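Local coordinates for protein group 3 allergen SMIPP-S Yv6023A04 (Sarcoptes scabiei type hominis, PDB 3H7O) that is a scabies mite paralogue of the trypsin-like serine proteases, classed as proteolytically inactivated although it belongs to the same family, at residues Q35-T40 / I92-R97; I55-T60 / P98-G103. The protein carries 3 engineered substitutions. One frame throughout, in Å; residues are numbered along the deposited sequence.

Interaction 1 (Q35-T40 / I92-R97); sequences QWFVLT and ILELSR
Gln35 and Trp36 meet Leu95 where strands 37-40 and 91-95 pair in the six-stranded antiparallel beta-barrel that forms the N-terminal half of the trypsin fold. Ahead of the strand, Leu95 CD1 packs 3.6 Å from Gln35 O. Trp36 then lays its ring edge-on against the turn beyond Leu95. Its CG stands anti to the carbonyl carbon (chi1 -65°), and at the ring edge CE3 is 3.2 Å from Leu95 O, while CZ3 borders Ser96 O. Lys228 joins Trp36 and Leu95, its NZ bonding Leu95 O and the same lysine making a cation-pi contact with the indole. The backbone of Trp36 opens the ladder: its O accepts Leu95 N at 2.9 Å.

Phe37 and Glu94 form a non-hydrogen-bonded pair whose side chains run side by side in the same direction, ring and carboxylate planes 39° apart. Phe37 CE1 rests on the aliphatic Glu94 CG at 3.7 Å, while Glu94 OE1 is bonded to Tyr77 OH. Phe37 CD1 touches Ile92 CG2 at 3.5 Å, and Ile224 of helix 218-225 packs on both residues. On the other face, Val38 and Leu93 are a hydrogen-bonded pair gripped twice, by Val38 N to Leu93 O at 3.0 Å and Leu93 N to Val38 O at 2.8 Å. Their side chains face Val15 and Val17 of strand 14-19. Leu39 CD1 returns to the helix side against Ile92 CG1. Thr40 gives its OG1 to Gly29 O, and its methyl CG2 packs 4.0 Å from Leu93 CG.

Interaction 2 (I55-T60 / P98-G103); sequences IQYEST and PLKLDG
Tyr57 holds its CG between the backbone N and the carbonyl carbon (chi1 59°), and Leu99 holds its CG anti to the carbonyl carbon; the two side chains slide past each other in opposite directions. Leu99 CD2 comes over one ring face in a CH-pi contact, 3.8 Å from the Tyr57 centroid and 20° off the normal. The same methyl reaches Ile55 CG2 at 3.9 Å, the two side chains crossing at about a right angle. At the far end of the ring, Lys100 N donates to Tyr57 OH at 2.9 Å in a nearly straight bond (167° at the hydrogen). Lys100 is the centre of an inverse gamma turn, in which Leu101 N bonds weakly to Leu99 O.

Further on, Glu58 and Asp102 approach tip to tip, with Glu58 OE2 only 3.5 Å from Asp102 OD2. A water bridges these like charges, donating to Glu58 OE1 at 2.9 Å and to Asp102 OD2 at 2.7 Å. Lys68 forms a salt bridge with Glu58 OE1, Ser106 OG bonds Glu58 OE2, and Asp102 OD1 accepts from Leu104 N and Ser106 N; the water and the lysine would be expected to temper the repulsion. Strand 54-57 of the N-terminal barrel is thus packed against the linker that leads from strand 91-95 to strand 123-128, the barrel-to-barrel connection of the trypsin fold.

How the interactions relate
Interactions 1 and 2 adjoin, their centres about 12 Å apart, because the chain leaves the pairing strand after Leu95 and runs on through Ser96 and Arg97 into 98-103. Their segments alternate along the sequence, and both contacts include strands of the same barrel. Several touches join them directly. Gln35 O and Leu99 N, 2.8 Å apart, make a probable hydrogen bond that ties the residue two places ahead of strand 37-40 to the linker. Trp36 CZ3 lies 3.6 Å from Pro98 N, where the linker departs. Inside the barrel, Leu93 CD1 meets Ile55 CD1 at 3.5 Å, so the apolar side of 92-97 and the start of 55-60 share one interior.

Interaction 1 (Q35-T40 / I92-R97)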
ATOM      1  N   GLN A  35      12.710  -4.752  -9.223  1.00 25.81           N
ATOM      2  CA  GLN A  35      12.540  -3.981 -10.466  1.00 26.09           C
ATOM      3  C   GLN A  35      11.369  -4.486 -11.316  1.00 25.70           C
ATOM      4  O   GLN A  35      10.876  -3.770 -12.187  1.00 26.21           O
ATOM      5  CB  GLN A  35      13.831  -3.972 -11.293  1.00 26.60           C
ATOM      6  CG  GLN A  35      14.197  -5.326 -11.899  1.00 23.89           C
ATOM      7  CD  GLN A  35      15.492  -5.300 -12.688  1.00 27.47           C
ATOM      8  OE1 GLN A  35      15.831  -4.304 -13.325  1.00 25.86           O
ATOM      9  NE2 GLN A  35      16.217  -6.410 -12.659  1.00 28.07           N
ATOM     10  N   TRP A  36      10.927  -5.714 -11.050  1.00 24.97           N
ATOM     11  CA  TRP A  36       9.881  -6.354 -11.844  1.00 24.95           C
ATOM     12  C   TRP A  36       8.489  -6.367 -11.201  1.00 24.95           C
ATOM     13  O   TRP A  36       7.492  -6.528 -11.908  1.00 24.90           O
ATOM     14  CB  TRP A  36      10.277  -7.794 -12.188  1.00 24.91           C
ATOM     15  CG  TRP A  36      11.478  -7.922 -13.082  1.00 26.12           C
ATOM     16  CD1 TRP A  36      12.680  -8.491 -12.763  1.00 26.04           C
ATOM     17  CD2 TRP A  36      11.588  -7.490 -14.447  1.00 27.08           C
ATOM     18  NE1 TRP A  36      13.532  -8.438 -13.841  1.00 24.64           N
ATOM     19  CE2 TRP A  36      12.888  -7.828 -14.887  1.00 26.72           C
ATOM     20  CE3 TRP A  36      10.716  -6.849 -15.340  1.00 26.10           C
ATOM     21  CZ2 TRP A  36      13.338  -7.545 -16.182  1.00 27.60           C
ATOM     22  CZ3 TRP A  36      11.161  -6.571 -16.625  1.00 26.72           C
ATOM     23  CH2 TRP A  36      12.464  -6.918 -17.034  1.00 26.84           C
ATOM     24  N   PHE A  37       8.420  -6.224  -9.877  1.00 25.53           N
ATOM     25  CA  PHE A  37       7.159  -6.415  -9.154  1.00 25.72           C
ATOM     26  C   PHE A  37       6.844  -5.334  -8.124  1.00 25.39           C
ATOM     27  O   PHE A  37       7.721  -4.882  -7.382  1.00 24.26           O
ATOM     28  CB  PHE A  37       7.127  -7.790  -8.467  1.00 25.37           C
ATOM     29  CG  PHE A  37       7.230  -8.957  -9.417  1.00 26.57           C
ATOM     30  CD1 PHE A  37       6.109  -9.415 -10.108  1.00 25.05           C
ATOM     31  CD2 PHE A  37       8.445  -9.611  -9.605  1.00 24.58           C
ATOM     32  CE1 PHE A  37       6.201 -10.495 -10.980  1.00 27.05           C
ATOM     33  CE2 PHE A  37       8.549 -10.693 -10.477  1.00 26.11           C
ATOM     34  CZ  PHE A  37       7.423 -11.136 -11.167  1.00 27.22           C
ATOM     35  N   VAL A  38       5.573  -4.939  -8.084  1.00 24.92           N
ATOM     36  CA  VAL A  38       5.068  -4.005  -7.081  1.00 25.65           C
ATOM     37  C   VAL A  38       3.901  -4.623  -6.311  1.00 26.65           C
ATOM     38  O   VAL A  38       3.004  -5.222  -6.910  1.00 27.02           O
ATOM     39  CB  VAL A  38       4.633  -2.652  -7.716  1.00 24.85           C
ATOM     40  CG1 VAL A  38       3.785  -1.822  -6.736  1.00 26.49           C
ATOM     41  CG2 VAL A  38       5.857  -1.856  -8.164  1.00 25.50           C
ATOM     42  N   LEU A  39       3.921  -4.466  -4.988  1.00 26.90           N
ATOM     43  CA  LEU A  39       2.856  -4.959  -4.116  1.00 28.15           C
ATOM     44  C   LEU A  39       1.877  -3.836  -3.783  1.00 28.66           C
ATOM     45  O   LEU A  39       2.284  -2.759  -3.341  1.00 28.73           O
ATOM     46  CB  LEU A  39       3.446  -5.543  -2.824  1.00 27.61           C
ATOM     47  CG  LEU A  39       2.533  -6.362  -1.900  1.00 28.30           C
ATOM     48  CD1 LEU A  39       2.156  -7.689  -2.541  1.00 27.23           C
ATOM     49  CD2 LEU A  39       3.214  -6.603  -0.563  1.00 28.64           C
ATOM     50  N   THR A  40       0.586  -4.095  -3.988  1.00 28.92           N
ATOM     51  CA  THR A  40      -0.448  -3.093  -3.731  1.00 28.51           C
ATOM     52  C   THR A  40      -1.712  -3.733  -3.142  1.00 29.05           C
ATOM     53  O   THR A  40      -1.710  -4.918  -2.787  1.00 28.95           O
ATOM     54  CB  THR A  40      -0.756  -2.248  -5.015  1.00 28.94           C
ATOM     55  OG1 THR A  40      -1.591  -1.133  -4.684  1.00 30.58           O
ATOM     56  CG2 THR A  40      -1.420  -3.091  -6.113  1.00 27.63           C
ATOM     57  N   ILE A  92      -0.104  -8.305  -6.663  1.00 26.32           N
ATOM     58  CA  ILE A  92       1.220  -8.064  -7.221  1.00 26.60           C
ATOM     59  C   ILE A  92       1.082  -7.619  -8.671  1.00 26.73           C
ATOM     60  O   ILE A  92       0.401  -8.269  -9.468  1.00 26.33           O
ATOM     61  CB  ILE A  92       2.129  -9.309  -7.107  1.00 26.87           C
ATOM     62  CG1 ILE A  92       2.346  -9.659  -5.630  1.00 29.14           C
ATOM     63  CG2 ILE A  92       3.480  -9.055  -7.794  1.00 25.97           C
ATOM     64  CD1 ILE A  92       2.955 -11.034  -5.386  1.00 33.38           C
ATOM     65  N   LEU A  93       1.704  -6.489  -8.992  1.00 26.71           N
ATOM     66  CA  LEU A  93       1.739  -5.998 -10.361  1.00 27.14           C
ATOM     67  C   LEU A  93       3.057  -6.403 -11.005  1.00 26.57           C
ATOM     68  O   LEU A  93       4.122  -6.127 -10.457  1.00 27.07           O
ATOM     69  CB  LEU A  93       1.568  -4.473 -10.393  1.00 27.34           C
ATOM     70  CG  LEU A  93       0.358  -3.879  -9.657  1.00 30.10           C
ATOM     71  CD1 LEU A  93       0.357  -2.362  -9.764  1.00 26.87           C
ATOM     72  CD2 LEU A  93      -0.960  -4.449 -10.166  1.00 28.94           C
ATOM     73  N   GLU A  94       2.977  -7.064 -12.157  1.00 26.19           N
ATOM     74  CA  GLU A  94       4.170  -7.445 -12.917  1.00 27.16           C
ATOM     75  C   GLU A  94       4.464  -6.447 -14.031  1.00 27.17           C
ATOM     76  O   GLU A  94       3.548  -5.970 -14.704  1.00 27.78           O
ATOM     77  CB  GLU A  94       4.018  -8.851 -13.502  1.00 27.44           C
ATOM     78  CG  GLU A  94       5.231  -9.321 -14.302  1.00 29.82           C
ATOM     79  CD  GLU A  94       5.098 -10.739 -14.806  1.00 34.61           C
ATOM     80  OE1 GLU A  94       4.041 -11.365 -14.582  1.00 34.89           O
ATOM     81  OE2 GLU A  94       6.059 -11.231 -15.432  1.00 37.63           O
ATOM     82  N   LEU A  95       5.748  -6.149 -14.222  1.00 26.36           N
ATOM     83  CA  LEU A  95       6.193  -5.230 -15.262  1.00 26.75           C
ATOM     84  C   LEU A  95       6.894  -5.950 -16.410  1.00 26.95           C
ATOM     85  O   LEU A  95       7.638  -6.909 -16.190  1.00 28.19           O
ATOM     86  CB  LEU A  95       7.120  -4.173 -14.661  1.00 26.69           C
ATOM     87  CG  LEU A  95       6.455  -3.268 -13.630  1.00 29.40           C
ATOM     88  CD1 LEU A  95       7.491  -2.732 -12.655  1.00 27.99           C
ATOM     89  CD2 LEU A  95       5.677  -2.142 -14.319  1.00 31.10           C
ATOM     90  N   SER A  96       6.642  -5.492 -17.635  1.00 26.79           N
ATOM     91  CA  SER A  96       7.342  -6.015 -18.809  1.00 26.08           C
ATOM     92  C   SER A  96       8.625  -5.228 -19.077  1.00 26.64           C
ATOM     93  O   SER A  96       9.576  -5.753 -19.663  1.00 26.44           O
ATOM     94  CB  SER A  96       6.432  -5.998 -20.040  1.00 26.93           C
ATOM     95  OG  SER A  96       6.069  -4.674 -20.387  1.00 26.05           O
ATOM     96  N   ARG A  97       8.627  -3.965 -18.653  1.00 27.04           N
ATOM     97  CA  ARG A  97       9.801  -3.100 -18.683  1.00 27.04           C
ATOM     98  C   ARG A  97      10.097  -2.751 -17.225  1.00 27.10           C
ATOM     99  O   ARG A  97       9.214  -2.261 -16.516  1.00 27.07           O
ATOM    100  CB  ARG A  97       9.506  -1.837 -19.503  1.00 27.18           C
ATOM    101  CG  ARG A  97      10.698  -0.915 -19.768  1.00 28.34           C
ATOM    102  CD  ARG A  97      10.796   0.237 -18.764  1.00 28.61           C
ATOM    103  NE  ARG A  97      11.836   1.178 -19.170  1.00 30.33           N
ATOM    104  CZ  ARG A  97      13.111   1.102 -18.797  1.00 31.34           C
ATOM    105  NH1 ARG A  97      13.518   0.137 -17.976  1.00 29.13           N
ATOM    106  NH2 ARG A  97      13.981   1.997 -19.244  1.00 29.80           N
TER

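Interaction 2 (I55-T60 / P98-G103)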
ATOM      1  N   ILE A  55       2.878   2.879 -12.821  1.00 27.88           N
ATOM      2  CA  ILE A  55       3.595   2.967 -11.554  1.00 27.84           C
ATOM      3  C   ILE A  55       4.424   4.244 -11.531  1.00 28.08           C
ATOM      4  O   ILE A  55       5.335   4.407 -12.344  1.00 27.16           O
ATOM      5  CB  ILE A  55       4.551   1.754 -11.331  1.00 27.74           C
ATOM      6  CG1 ILE A  55       3.806   0.415 -11.441  1.00 30.38           C
ATOM      7  CG2 ILE A  55       5.320   1.891  -9.995  1.00 29.10           C
ATOM      8  CD1 ILE A  55       2.686   0.220 -10.437  1.00 30.00           C
ATOM      9  N   GLN A  56       4.104   5.139 -10.599  1.00 27.40           N
ATOM     10  CA  GLN A  56       4.882   6.353 -10.385  1.00 26.88           C
ATOM     11  C   GLN A  56       5.787   6.150  -9.172  1.00 27.18           C
ATOM     12  O   GLN A  56       5.321   5.776  -8.087  1.00 27.46           O
ATOM     13  CB  GLN A  56       3.973   7.574 -10.193  1.00 26.44           C
ATOM     14  CG  GLN A  56       4.734   8.908 -10.066  1.00 28.60           C
ATOM     15  CD  GLN A  56       3.839  10.141 -10.143  1.00 29.76           C
ATOM     16  OE1 GLN A  56       2.615  10.043 -10.254  1.00 29.63           O
ATOM     17  NE2 GLN A  56       4.458  11.317 -10.090  1.00 27.73           N
ATOM     18  N   TYR A  57       7.077   6.399  -9.364  1.00 25.94           N
ATOM     19  CA  TYR A  57       8.069   6.144  -8.323  1.00 25.97           C
ATOM     20  C   TYR A  57       9.101   7.263  -8.221  1.00 25.88           C
ATOM     21  O   TYR A  57       9.143   8.151  -9.073  1.00 27.43           O
ATOM     22  CB  TYR A  57       8.713   4.754  -8.494  1.00 25.03           C
ATOM     23  CG  TYR A  57       9.441   4.473  -9.802  1.00 25.03           C
ATOM     24  CD1 TYR A  57      10.818   4.228  -9.808  1.00 27.93           C
ATOM     25  CD2 TYR A  57       8.758   4.400 -11.019  1.00 25.48           C
ATOM     26  CE1 TYR A  57      11.503   3.946 -10.996  1.00 26.33           C
ATOM     27  CE2 TYR A  57       9.436   4.123 -12.215  1.00 26.81           C
ATOM     28  CZ  TYR A  57      10.807   3.894 -12.193  1.00 27.30           C
ATOM     29  OH  TYR A  57      11.481   3.614 -13.366  1.00 27.45           O
ATOM     30  N   GLU A  58       9.898   7.236  -7.150  1.00 25.52           N
ATOM     31  CA  GLU A  58      10.902   8.270  -6.860  1.00 25.34           C
ATOM     32  C   GLU A  58      10.286   9.654  -6.642  1.00 25.08           C
ATOM     33  O   GLU A  58      10.924  10.669  -6.918  1.00 25.06           O
ATOM     34  CB  GLU A  58      11.981   8.328  -7.958  1.00 25.65           C
ATOM     35  CG  GLU A  58      12.706   7.011  -8.196  1.00 26.65           C
ATOM     36  CD  GLU A  58      13.942   7.145  -9.072  1.00 29.40           C
ATOM     37  OE1 GLU A  58      14.198   8.243  -9.610  1.00 29.30           O
ATOM     38  OE2 GLU A  58      14.665   6.137  -9.219  1.00 29.27           O
ATOM     39  N   SER A  59       9.060   9.687  -6.120  1.00 25.86           N
ATOM     40  CA  SER A  59       8.272  10.918  -6.070  1.00 26.35           C
ATOM     41  C   SER A  59       7.987  11.409  -4.653  1.00 26.00           C
ATOM     42  O   SER A  59       7.394  10.704  -3.840  1.00 27.69           O
ATOM     43  CB  SER A  59       6.955  10.746  -6.845  1.00 26.79           C
ATOM     44  OG  SER A  59       6.155  11.917  -6.763  1.00 26.11           O
ATOM     45  N   THR A  60       8.385  12.645  -4.384  1.00 25.67           N
ATOM     46  CA  THR A  60       8.132  13.276  -3.091  1.00 26.23           C
ATOM     47  C   THR A  60       6.821  14.067  -3.137  1.00 25.99           C
ATOM     48  O   THR A  60       6.240  14.393  -2.102  1.00 26.21           O
ATOM     49  CB  THR A  60       9.344  14.141  -2.683  1.00 26.75           C
ATOM     50  OG1 THR A  60      10.486  13.283  -2.550  1.00 26.84           O
ATOM     51  CG2 THR A  60       9.107  14.873  -1.364  1.00 26.10           C
ATOM     52  N   PRO A  98      11.337  -3.012 -16.764  1.00 26.92           N
ATOM     53  CA  PRO A  98      11.599  -2.919 -15.323  1.00 26.24           C
ATOM     54  C   PRO A  98      11.670  -1.488 -14.799  1.00 26.04           C
ATOM     55  O   PRO A  98      11.967  -0.568 -15.560  1.00 26.54           O
ATOM     56  CB  PRO A  98      12.960  -3.601 -15.168  1.00 25.63           C
ATOM     57  CG  PRO A  98      13.635  -3.400 -16.478  1.00 26.66           C
ATOM     58  CD  PRO A  98      12.549  -3.363 -17.530  1.00 26.03           C
ATOM     59  N   LEU A  99      11.388  -1.313 -13.509  1.00 26.06           N
ATOM     60  CA  LEU A  99      11.625  -0.034 -12.839  1.00 26.80           C
ATOM     61  C   LEU A  99      13.118   0.268 -12.873  1.00 27.96           C
ATOM     62  O   LEU A  99      13.938  -0.635 -12.679  1.00 27.71           O
ATOM     63  CB  LEU A  99      11.159  -0.090 -11.381  1.00 26.94           C
ATOM     64  CG  LEU A  99       9.705  -0.444 -11.054  1.00 26.27           C
ATOM     65  CD1 LEU A  99       9.544  -0.716  -9.560  1.00 26.46           C
ATOM     66  CD2 LEU A  99       8.746   0.650 -11.516  1.00 22.16           C
ATOM     67  N   LYS A 100      13.461   1.525 -13.138  1.00 29.01           N
ATOM     68  CA  LYS A 100      14.853   1.973 -13.130  1.00 30.17           C
ATOM     69  C   LYS A 100      15.292   2.298 -11.701  1.00 31.06           C
ATOM     70  O   LYS A 100      15.402   3.473 -11.317  1.00 30.55           O
ATOM     71  CB  LYS A 100      15.035   3.200 -14.034  1.00 31.12           C
ATOM     72  CG  LYS A 100      14.815   2.941 -15.515  1.00 31.49           C
ATOM     73  CD  LYS A 100      15.193   4.153 -16.359  1.00 33.05           C
ATOM     74  CE  LYS A 100      16.705   4.298 -16.494  1.00 35.53           C
ATOM     75  NZ  LYS A 100      17.075   5.280 -17.552  1.00 38.79           N
ATOM     76  N   LEU A 101      15.541   1.253 -10.917  1.00 30.46           N
ATOM     77  CA  LEU A 101      15.930   1.417  -9.520  1.00 30.96           C
ATOM     78  C   LEU A 101      17.331   2.011  -9.421  1.00 31.82           C
ATOM     79  O   LEU A 101      18.258   1.564 -10.099  1.00 32.05           O
ATOM     80  CB  LEU A 101      15.854   0.084  -8.771  1.00 30.41           C
ATOM     81  CG  LEU A 101      14.548  -0.717  -8.829  1.00 31.57           C
ATOM     82  CD1 LEU A 101      14.698  -2.021  -8.062  1.00 30.81           C
ATOM     83  CD2 LEU A 101      13.368   0.085  -8.295  1.00 29.06           C
ATOM     84  N   ASP A 102      17.470   3.038  -8.592  1.00 31.88           N
ATOM     85  CA  ASP A 102      18.755   3.694  -8.397  1.00 32.36           C
ATOM     86  C   ASP A 102      19.330   3.394  -7.011  1.00 32.96           C
ATOM     87  O   ASP A 102      20.412   3.870  -6.669  1.00 33.09           O
ATOM     88  CB  ASP A 102      18.625   5.206  -8.624  1.00 32.38           C
ATOM     89  CG  ASP A 102      17.764   5.897  -7.573  1.00 32.99           C
ATOM     90  OD1 ASP A 102      17.211   5.214  -6.682  1.00 32.20           O
ATOM     91  OD2 ASP A 102      17.643   7.138  -7.638  1.00 33.32           O
ATOM     92  N   GLY A 103      18.584   2.619  -6.221  1.00 32.63           N
ATOM     93  CA  GLY A 103      18.976   2.254  -4.856  1.00 32.80           C
ATOM     94  C   GLY A 103      18.954   3.410  -3.872  1.00 32.37           C
ATOM     95  O   GLY A 103      19.449   3.286  -2.751  1.00 32.18           O
TER
HETATM   96  O   HOH W   1      17.048   8.605  -9.776  1.00 43.68           O